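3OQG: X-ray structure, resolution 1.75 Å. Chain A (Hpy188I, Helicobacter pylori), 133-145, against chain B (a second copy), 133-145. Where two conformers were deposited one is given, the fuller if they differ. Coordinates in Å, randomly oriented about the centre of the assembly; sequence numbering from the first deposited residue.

Chain A (133-145) AFFPEQPTYTLFG
Chain B (133-145) AFFPEQPTYTLFG

No hydrogen bond crosses between these two stretches, although each contains strand and the two run roughly antiparallel, with the CA 134 to CA 144 directions 151° apart. The closest side-chain contacts are all apolar, and 511 Å² is buried, both sides summed. Carbonyl oxygens also approach, A:Thr140 O to B:Pro139 CB at 3.8 Å and B:Thr140 O to A:Pro139 CB at 3.9 Å. The contact repeats itself about a near-twofold centre at A:Pro139 and B:Pro139.

The register fixes the frame. A:Pro139 CA lies 5.8 Å from B:Tyr141 CA, and A:Tyr141 CA lies 5.8 Å from B:Pro139 CA; farther out, A:Pro136 CA to B:Leu143 CA and A:Leu143 CA to B:Pro136 CA both measure 7.2 Å. The backbones therefore diverge from the middle outward. Chain A ends a strand at 133-134, passes through an extended loop (A:Pro136 -62/153, A:Glu137 -65/142, A:Gln138 -101/129, A:Pro139 -74/158), and re-enters a strand that runs to 143, with A:Tyr141 -145/160 and A:Leu143 -140/119; chain B matches within 5°. A:Phe144 then turns to positive phi, 54/43, as does B:Phe144, 56/43; A:Gly145 (74/9) and B:Gly145 (72/18) follow in a region that favours glycine.

At the centre, A:Pro139 CB meets B:Pro139 CB at 4.1 Å. Both rings are C-gamma endo, each CA-to-CB bond points toward the other stretch, and each residue buries more than any other here, 54 Å² in A and 57 Å² in B. A:Pro139 CG also reaches B:Tyr141 CB at 4.0 Å, and A:Tyr141 CB reaches B:Pro139 CG at 4.1 Å. Proline's compact ring offers carbon at close range; with its nitrogen closed into that ring, it has no NH to leave unpaired. A:Tyr141 and B:Tyr141 start toward the partner, but chi1 near 60° (p) and chi2 of 93° and 98° lead their ends away, so that CB makes the contact while OH is hydrogen-bonded elsewhere in the structure.

In the outer clusters, A:Leu143 and B:Leu143, with chi1 m and chi2 t, leave their backbones sideways, yet their ends come nearer: A:Leu143 CD2 to B:Pro136 CB and B:Leu143 CD2 to A:Pro136 CB are both 3.7 Å. B:Leu143 CD2 also sits at the edge of the A:Phe134 ring, near its plane, 4.4 Å from A:Phe134 CE2.

A:Phe134 and B:Phe134 (chi1 t, 164° and 162°; chi2 near 61°) start toward the partner and meet B:Phe144 and A:Phe144 (chi1 m, -48° and -45°; chi2 -58° and -64°). A:Phe134 CE2 to B:Phe144 CZ is 3.6 Å, and A:Phe144 CZ to B:Phe134 CE2 is 3.4 Å. Centroids are 5.2 Å apart in both pairs. The A:Phe134 and B:Phe144 planes, at 29°, are near parallel but slid apart, leaving scant overlap; the other pair is oblique at 33°. These broad rings span the wider outer gap.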

ATOM      1  N   ALA A 133      -9.466   3.882 -17.944  1.00 19.30           N
ATOM      2  CA  ALA A 133      -9.872   3.242 -16.689  1.00 19.76           C
ATOM      3  C   ALA A 133     -10.939   2.195 -16.874  1.00 20.68           C
ATOM      4  O   ALA A 133     -11.778   2.288 -17.782  1.00 21.20           O
ATOM      5  CB  ALA A 133     -10.377   4.276 -15.714  1.00 19.32           C
ATOM      6  N   PHE A 134     -10.936   1.254 -15.936  1.00 21.52           N
ATOM      7  CA  PHE A 134     -11.941   0.203 -15.816  1.00 22.59           C
ATOM      8  C   PHE A 134     -12.356   0.167 -14.364  1.00 22.54           C
ATOM      9  O   PHE A 134     -11.479   0.090 -13.489  1.00 22.21           O
ATOM     10  CB  PHE A 134     -11.312  -1.124 -16.199  1.00 22.98           C
ATOM     11  CG  PHE A 134     -12.114  -2.323 -15.762  1.00 25.03           C
ATOM     12  CD1 PHE A 134     -13.392  -2.527 -16.243  1.00 25.97           C
ATOM     13  CD2 PHE A 134     -11.579  -3.247 -14.864  1.00 26.72           C
ATOM     14  CE1 PHE A 134     -14.144  -3.630 -15.838  1.00 28.91           C
ATOM     15  CE2 PHE A 134     -12.325  -4.352 -14.464  1.00 27.92           C
ATOM     16  CZ  PHE A 134     -13.606  -4.538 -14.954  1.00 29.20           C
ATOM     17  N   PHE A 135     -13.668   0.251 -14.101  1.00 22.94           N
ATOM     18  CA  PHE A 135     -14.197   0.238 -12.740  1.00 23.41           C
ATOM     19  C   PHE A 135     -14.906  -1.111 -12.524  1.00 25.71           C
ATOM     20  O   PHE A 135     -16.014  -1.306 -13.032  1.00 26.55           O
ATOM     21  CB  PHE A 135     -15.171   1.399 -12.509  1.00 24.05           C
ATOM     22  CG  PHE A 135     -14.539   2.756 -12.584  1.00 23.34           C
ATOM     23  CD1 PHE A 135     -14.079   3.381 -11.433  1.00 23.32           C
ATOM     24  CD2 PHE A 135     -14.398   3.408 -13.797  1.00 25.33           C
ATOM     25  CE1 PHE A 135     -13.485   4.623 -11.494  1.00 22.46           C
ATOM     26  CE2 PHE A 135     -13.799   4.659 -13.863  1.00 24.69           C
ATOM     27  CZ  PHE A 135     -13.341   5.260 -12.704  1.00 23.00           C
ATOM     28  N   PRO A 136     -14.241  -2.070 -11.847  1.00 26.83           N
ATOM     29  CA  PRO A 136     -14.895  -3.360 -11.605  1.00 28.74           C
ATOM     30  C   PRO A 136     -16.148  -3.257 -10.767  1.00 30.08           C
ATOM     31  O   PRO A 136     -16.303  -2.332  -9.972  1.00 28.90           O
ATOM     32  CB  PRO A 136     -13.837  -4.169 -10.854  1.00 28.73           C
ATOM     33  CG  PRO A 136     -12.828  -3.223 -10.409  1.00 27.69           C
ATOM     34  CD  PRO A 136     -12.861  -2.056 -11.323  1.00 26.30           C
ATOM     35  N   GLU A 137     -17.062  -4.201 -10.959  0.50 31.82           N
ATOM     36  CA  GLU A 137     -18.231  -4.289 -10.100  0.50 33.07           C
ATOM     37  C   GLU A 137     -17.769  -4.625  -8.694  0.50 33.28           C
ATOM     38  O   GLU A 137     -16.830  -5.408  -8.510  0.50 33.61           O
ATOM     39  CB  GLU A 137     -19.204  -5.361 -10.590  0.50 34.46           C
ATOM     40  CG  GLU A 137     -19.814  -5.078 -11.953  0.50 35.14           C
ATOM     41  CD  GLU A 137     -20.831  -6.125 -12.350  0.50 38.08           C
ATOM     42  OE1 GLU A 137     -21.382  -6.784 -11.441  0.50 40.65           O
ATOM     43  OE2 GLU A 137     -21.075  -6.286 -13.564  0.50 40.28           O
ATOM     44  N   GLN A 138     -18.421  -4.022  -7.706  1.00 35.67           N
ATOM     45  CA  GLN A 138     -18.057  -4.224  -6.318  1.00 34.26           C
ATOM     46  C   GLN A 138     -19.022  -5.212  -5.672  1.00 36.23           C
ATOM     47  O   GLN A 138     -20.228  -5.044  -5.763  1.00 37.99           O
ATOM     48  CB  GLN A 138     -18.099  -2.901  -5.575  1.00 33.95           C
ATOM     49  CG  GLN A 138     -17.177  -1.837  -6.175  1.00 31.65           C
ATOM     50  CD  GLN A 138     -17.320  -0.503  -5.490  1.00 32.91           C
ATOM     51  OE1 GLN A 138     -18.254  -0.292  -4.707  1.00 35.44           O
ATOM     52  NE2 GLN A 138     -16.422   0.422  -5.801  1.00 30.77           N
ATOM     53  N   PRO A 139     -18.480  -6.240  -5.007  1.00 36.38           N
ATOM     54  CA  PRO A 139     -19.330  -7.181  -4.313  1.00 38.45           C
ATOM     55  C   PRO A 139     -19.898  -6.592  -3.030  1.00 39.36           C
ATOM     56  O   PRO A 139     -19.350  -5.633  -2.483  1.00 37.17           O
ATOM     57  CB  PRO A 139     -18.358  -8.319  -3.969  1.00 37.16           C
ATOM     58  CG  PRO A 139     -17.081  -7.662  -3.807  1.00 35.06           C
ATOM     59  CD  PRO A 139     -17.059  -6.588  -4.848  1.00 34.36           C
ATOM     60  N   THR A 140     -20.998  -7.167  -2.559  0.50 42.01           N
ATOM     61  CA  THR A 140     -21.515  -6.848  -1.238  0.50 43.35           C
ATOM     62  C   THR A 140     -20.904  -7.831  -0.245  0.50 42.91           C
ATOM     63  O   THR A 140     -20.683  -9.002  -0.570  0.50 43.50           O
ATOM     64  CB  THR A 140     -23.047  -6.940  -1.184  0.50 46.79           C
ATOM     65  OG1 THR A 140     -23.453  -8.291  -1.431  0.50 48.90           O
ATOM     66  CG2 THR A 140     -23.673  -6.020  -2.217  0.50 47.89           C
ATOM     67  N   TYR A 141     -20.599  -7.349   0.954  1.00 42.61           N
ATOM     68  CA  TYR A 141     -20.025  -8.198   1.998  1.00 41.98           C
ATOM     69  C   TYR A 141     -20.529  -7.782   3.361  1.00 43.86           C
ATOM     70  O   TYR A 141     -21.023  -6.665   3.537  1.00 44.83           O
ATOM     71  CB  TYR A 141     -18.493  -8.205   1.951  1.00 39.08           C
ATOM     72  CG  TYR A 141     -17.795  -6.866   2.100  1.00 36.29           C
ATOM     73  CD1 TYR A 141     -17.375  -6.412   3.344  1.00 35.66           C
ATOM     74  CD2 TYR A 141     -17.502  -6.077   0.989  1.00 34.23           C
ATOM     75  CE1 TYR A 141     -16.695  -5.196   3.484  1.00 33.92           C
ATOM     76  CE2 TYR A 141     -16.834  -4.858   1.127  1.00 33.66           C
ATOM     77  CZ  TYR A 141     -16.433  -4.432   2.376  1.00 33.66           C
ATOM     78  OH  TYR A 141     -15.777  -3.240   2.518  1.00 33.36           O
ATOM     79  N   THR A 142     -20.414  -8.703   4.312  1.00 44.81           N
ATOM     80  CA  THR A 142     -20.904  -8.498   5.667  1.00 46.75           C
ATOM     81  C   THR A 142     -19.751  -8.476   6.659  1.00 44.99           C
ATOM     82  O   THR A 142     -18.819  -9.282   6.571  1.00 43.98           O
ATOM     83  CB  THR A 142     -21.901  -9.596   6.066  1.00 50.02           C
ATOM     84  OG1 THR A 142     -22.988  -9.599   5.135  1.00 52.95           O
ATOM     85  CG2 THR A 142     -22.440  -9.354   7.472  1.00 52.90           C
ATOM     86  N   LEU A 143     -19.812  -7.525   7.585  1.00 45.31           N
ATOM     87  CA  LEU A 143     -18.852  -7.427   8.673  1.00 44.70           C
ATOM     88  C   LEU A 143     -19.622  -7.040   9.923  1.00 47.78           C
ATOM     89  O   LEU A 143     -20.258  -5.984   9.960  1.00 48.72           O
ATOM     90  CB  LEU A 143     -17.786  -6.366   8.388  1.00 42.08           C
ATOM     91  CG  LEU A 143     -16.673  -6.682   7.390  1.00 39.44           C
ATOM     92  CD1 LEU A 143     -15.844  -5.439   7.138  1.00 35.89           C
ATOM     93  CD2 LEU A 143     -15.792  -7.829   7.891  1.00 39.34           C
ATOM     94  N   PHE A 144     -19.574  -7.903  10.934  1.00 49.49           N
ATOM     95  CA  PHE A 144     -20.215  -7.629  12.213  1.00 53.05           C
ATOM     96  C   PHE A 144     -21.696  -7.284  12.026  1.00 55.65           C
ATOM     97  O   PHE A 144     -22.217  -6.336  12.630  1.00 57.90           O
ATOM     98  CB  PHE A 144     -19.451  -6.521  12.936  1.00 52.82           C
ATOM     99  CG  PHE A 144     -17.957  -6.705  12.886  1.00 50.35           C
ATOM    100  CD1 PHE A 144     -17.366  -7.806  13.492  1.00 51.27           C
ATOM    101  CD2 PHE A 144     -17.148  -5.792  12.225  1.00 47.89           C
ATOM    102  CE1 PHE A 144     -15.993  -7.992  13.450  1.00 49.68           C
ATOM    103  CE2 PHE A 144     -15.767  -5.967  12.171  1.00 46.12           C
ATOM    104  CZ  PHE A 144     -15.187  -7.072  12.787  1.00 46.63           C
ATOM    105  N   GLY A 145     -22.358  -8.055  11.165  1.00 55.66           N
ATOM    106  CA  GLY A 145     -23.791  -7.901  10.918  1.00 58.51           C
ATOM    107  C   GLY A 145     -24.218  -6.691  10.096  1.00 57.80           C
ATOM    108  O   GLY A 145     -25.411  -6.420   9.982  1.00 60.81           O
TER
ATOM    109  N   ALA B 133      -5.595 -11.978  15.976  1.00 18.09           N
ATOM    110  CA  ALA B 133      -6.034 -11.901  14.581  1.00 18.00           C
ATOM    111  C   ALA B 133      -7.519 -12.189  14.419  1.00 18.78           C
ATOM    112  O   ALA B 133      -8.107 -13.016  15.137  1.00 18.72           O
ATOM    113  CB  ALA B 133      -5.219 -12.849  13.693  1.00 17.98           C
ATOM    114  N   PHE B 134      -8.106 -11.500  13.457  1.00 19.48           N
ATOM    115  CA  PHE B 134      -9.477 -11.739  13.014  1.00 20.72           C
ATOM    116  C   PHE B 134      -9.446 -11.876  11.505  1.00 20.85           C
ATOM    117  O   PHE B 134      -8.888 -11.020  10.813  1.00 19.89           O
ATOM    118  CB  PHE B 134     -10.378 -10.569  13.427  1.00 21.50           C
ATOM    119  CG  PHE B 134     -11.669 -10.503  12.664  1.00 22.95           C
ATOM    120  CD1 PHE B 134     -12.565 -11.555  12.704  1.00 24.78           C
ATOM    121  CD2 PHE B 134     -11.980  -9.392  11.887  1.00 24.76           C
ATOM    122  CE1 PHE B 134     -13.767 -11.495  11.990  1.00 25.79           C
ATOM    123  CE2 PHE B 134     -13.176  -9.334  11.165  1.00 25.40           C
ATOM    124  CZ  PHE B 134     -14.064 -10.398  11.223  1.00 26.44           C
ATOM    125  N   PHE B 135     -10.022 -12.961  10.987  1.00 22.10           N
ATOM    126  CA  PHE B 135     -10.045 -13.215   9.541  1.00 23.21           C
ATOM    127  C   PHE B 135     -11.473 -13.017   9.024  1.00 24.55           C
ATOM    128  O   PHE B 135     -12.329 -13.894   9.214  1.00 25.01           O
ATOM    129  CB  PHE B 135      -9.559 -14.643   9.220  1.00 23.99           C
ATOM    130  CG  PHE B 135      -8.137 -14.912   9.650  1.00 23.49           C
ATOM    131  CD1 PHE B 135      -7.070 -14.633   8.804  1.00 24.83           C
ATOM    132  CD2 PHE B 135      -7.864 -15.432  10.912  1.00 25.34           C
ATOM    133  CE1 PHE B 135      -5.759 -14.871   9.208  1.00 24.30           C
ATOM    134  CE2 PHE B 135      -6.545 -15.662  11.319  1.00 25.35           C
ATOM    135  CZ  PHE B 135      -5.504 -15.378  10.473  1.00 24.26           C
ATOM    136  N   PRO B 136     -11.754 -11.861   8.412  1.00 25.16           N
ATOM    137  CA  PRO B 136     -13.108 -11.662   7.881  1.00 26.92           C
ATOM    138  C   PRO B 136     -13.474 -12.671   6.791  1.00 28.56           C
ATOM    139  O   PRO B 136     -12.601 -13.197   6.103  1.00 27.10           O
ATOM    140  CB  PRO B 136     -13.068 -10.248   7.295  1.00 27.27           C
ATOM    141  CG  PRO B 136     -11.670  -9.855   7.209  1.00 25.25           C
ATOM    142  CD  PRO B 136     -10.894 -10.684   8.198  1.00 24.10           C
ATOM    143  N   GLU B 137     -14.770 -12.941   6.656  0.50 30.07           N
ATOM    144  CA  GLU B 137     -15.279 -13.753   5.549  0.50 31.72           C
ATOM    145  C   GLU B 137     -15.013 -13.027   4.238  0.50 31.94           C
ATOM    146  O   GLU B 137     -15.088 -11.795   4.171  0.50 31.66           O
ATOM    147  CB  GLU B 137     -16.782 -14.023   5.708  0.50 33.03           C
ATOM    148  CG  GLU B 137     -17.098 -14.959   6.861  0.50 34.39           C
ATOM    149  CD  GLU B 137     -18.586 -15.176   7.078  0.50 37.23           C
ATOM    150  OE1 GLU B 137     -19.360 -15.123   6.097  0.50 39.51           O
ATOM    151  OE2 GLU B 137     -18.978 -15.413   8.241  0.50 39.40           O
ATOM    152  N   GLN B 138     -14.671 -13.792   3.208  1.00 34.90           N
ATOM    153  CA  GLN B 138     -14.331 -13.214   1.925  1.00 33.96           C
ATOM    154  C   GLN B 138     -15.503 -13.371   0.970  1.00 36.06           C
ATOM    155  O   GLN B 138     -16.031 -14.478   0.815  1.00 37.98           O
ATOM    156  CB  GLN B 138     -13.099 -13.908   1.360  1.00 33.91           C
ATOM    157  CG  GLN B 138     -11.839 -13.662   2.184  1.00 32.58           C
ATOM    158  CD  GLN B 138     -10.697 -14.540   1.770  1.00 33.81           C
ATOM    159  OE1 GLN B 138     -10.849 -15.388   0.895  1.00 35.96           O
ATOM    160  NE2 GLN B 138      -9.538 -14.356   2.406  1.00 32.37           N
ATOM    161  N   PRO B 139     -15.929 -12.261   0.338  1.00 36.48           N
ATOM    162  CA  PRO B 139     -17.007 -12.345  -0.634  1.00 38.57           C
ATOM    163  C   PRO B 139     -16.557 -13.002  -1.924  1.00 39.44           C
ATOM    164  O   PRO B 139     -15.357 -13.017  -2.236  1.00 38.20           O
ATOM    165  CB  PRO B 139     -17.337 -10.871  -0.907  1.00 37.48           C
ATOM    166  CG  PRO B 139     -16.086 -10.170  -0.673  1.00 35.55           C
ATOM    167  CD  PRO B 139     -15.454 -10.876   0.486  1.00 34.65           C
ATOM    168  N   THR B 140     -17.517 -13.542  -2.667  0.50 42.04           N
ATOM    169  CA  THR B 140     -17.259 -14.029  -4.009  0.50 43.36           C
ATOM    170  C   THR B 140     -17.562 -12.885  -4.979  0.50 43.02           C
ATOM    171  O   THR B 140     -18.519 -12.129  -4.784  0.50 43.51           O
ATOM    172  CB  THR B 140     -18.103 -15.264  -4.342  0.50 46.87           C
ATOM    173  OG1 THR B 140     -19.484 -14.986  -4.081  0.50 49.22           O
ATOM    174  CG2 THR B 140     -17.659 -16.455  -3.505  0.50 47.34           C
ATOM    175  N   TYR B 141     -16.721 -12.735  -5.997  1.00 42.47           N
ATOM    176  CA  TYR B 141     -16.893 -11.676  -6.980  1.00 42.12           C
ATOM    177  C   TYR B 141     -16.497 -12.158  -8.365  1.00 44.11           C
ATOM    178  O   TYR B 141     -15.797 -13.154  -8.506  1.00 44.97           O
ATOM    179  CB  TYR B 141     -16.124 -10.416  -6.571  1.00 39.26           C
ATOM    180  CG  TYR B 141     -14.619 -10.566  -6.409  1.00 37.57           C
ATOM    181  CD1 TYR B 141     -13.747 -10.203  -7.434  1.00 37.01           C
ATOM    182  CD2 TYR B 141     -14.068 -11.035  -5.220  1.00 36.15           C
ATOM    183  CE1 TYR B 141     -12.361 -10.314  -7.279  1.00 35.35           C
ATOM    184  CE2 TYR B 141     -12.683 -11.152  -5.061  1.00 34.76           C
ATOM    185  CZ  TYR B 141     -11.837 -10.788  -6.094  1.00 34.13           C
ATOM    186  OH  TYR B 141     -10.477 -10.910  -5.932  1.00 32.30           O
ATOM    187  N   THR B 142     -16.985 -11.458  -9.383  1.00 45.43           N
ATOM    188  CA  THR B 142     -16.774 -11.864 -10.763  1.00 47.52           C
ATOM    189  C   THR B 142     -15.970 -10.806 -11.513  1.00 45.81           C
ATOM    190  O   THR B 142     -16.152  -9.606 -11.299  1.00 44.67           O
ATOM    191  CB  THR B 142     -18.109 -12.106 -11.464  1.00 51.05           C
ATOM    192  OG1 THR B 142     -19.050 -12.629 -10.517  1.00 53.17           O
ATOM    193  CG2 THR B 142     -17.935 -13.094 -12.614  1.00 54.46           C
ATOM    194  N   LEU B 143     -15.059 -11.260 -12.365  1.00 46.15           N
ATOM    195  CA  LEU B 143     -14.278 -10.379 -13.223  1.00 45.50           C
ATOM    196  C   LEU B 143     -14.043 -11.086 -14.539  1.00 48.36           C
ATOM    197  O   LEU B 143     -13.434 -12.159 -14.571  1.00 48.70           O
ATOM    198  CB  LEU B 143     -12.921 -10.038 -12.604  1.00 42.97           C
ATOM    199  CG  LEU B 143     -12.880  -9.119 -11.383  1.00 40.51           C
ATOM    200  CD1 LEU B 143     -11.481  -9.124 -10.772  1.00 38.40           C
ATOM    201  CD2 LEU B 143     -13.311  -7.705 -11.751  1.00 40.90           C
ATOM    202  N   PHE B 144     -14.525 -10.478 -15.620  1.00 50.29           N
ATOM    203  CA  PHE B 144     -14.302 -11.000 -16.959  1.00 53.68           C
ATOM    204  C   PHE B 144     -14.788 -12.447 -17.054  1.00 56.04           C
ATOM    205  O   PHE B 144     -14.100 -13.312 -17.605  1.00 57.93           O
ATOM    206  CB  PHE B 144     -12.816 -10.891 -17.327  1.00 53.60           C
ATOM    207  CG  PHE B 144     -12.213  -9.541 -17.029  1.00 51.65           C
ATOM    208  CD1 PHE B 144     -12.743  -8.391 -17.601  1.00 52.96           C
ATOM    209  CD2 PHE B 144     -11.118  -9.421 -16.178  1.00 49.48           C
ATOM    210  CE1 PHE B 144     -12.195  -7.135 -17.329  1.00 50.96           C
ATOM    211  CE2 PHE B 144     -10.563  -8.171 -15.901  1.00 48.29           C
ATOM    212  CZ  PHE B 144     -11.106  -7.024 -16.483  1.00 48.04           C
ATOM    213  N   GLY B 145     -15.964 -12.696 -16.479  1.00 56.03           N
ATOM    214  CA  GLY B 145     -16.622 -13.997 -16.552  1.00 59.22           C
ATOM    215  C   GLY B 145     -15.991 -15.101 -15.728  1.00 58.36           C
ATOM    216  O   GLY B 145     -16.252 -16.281 -15.970  1.00 61.67           O
TER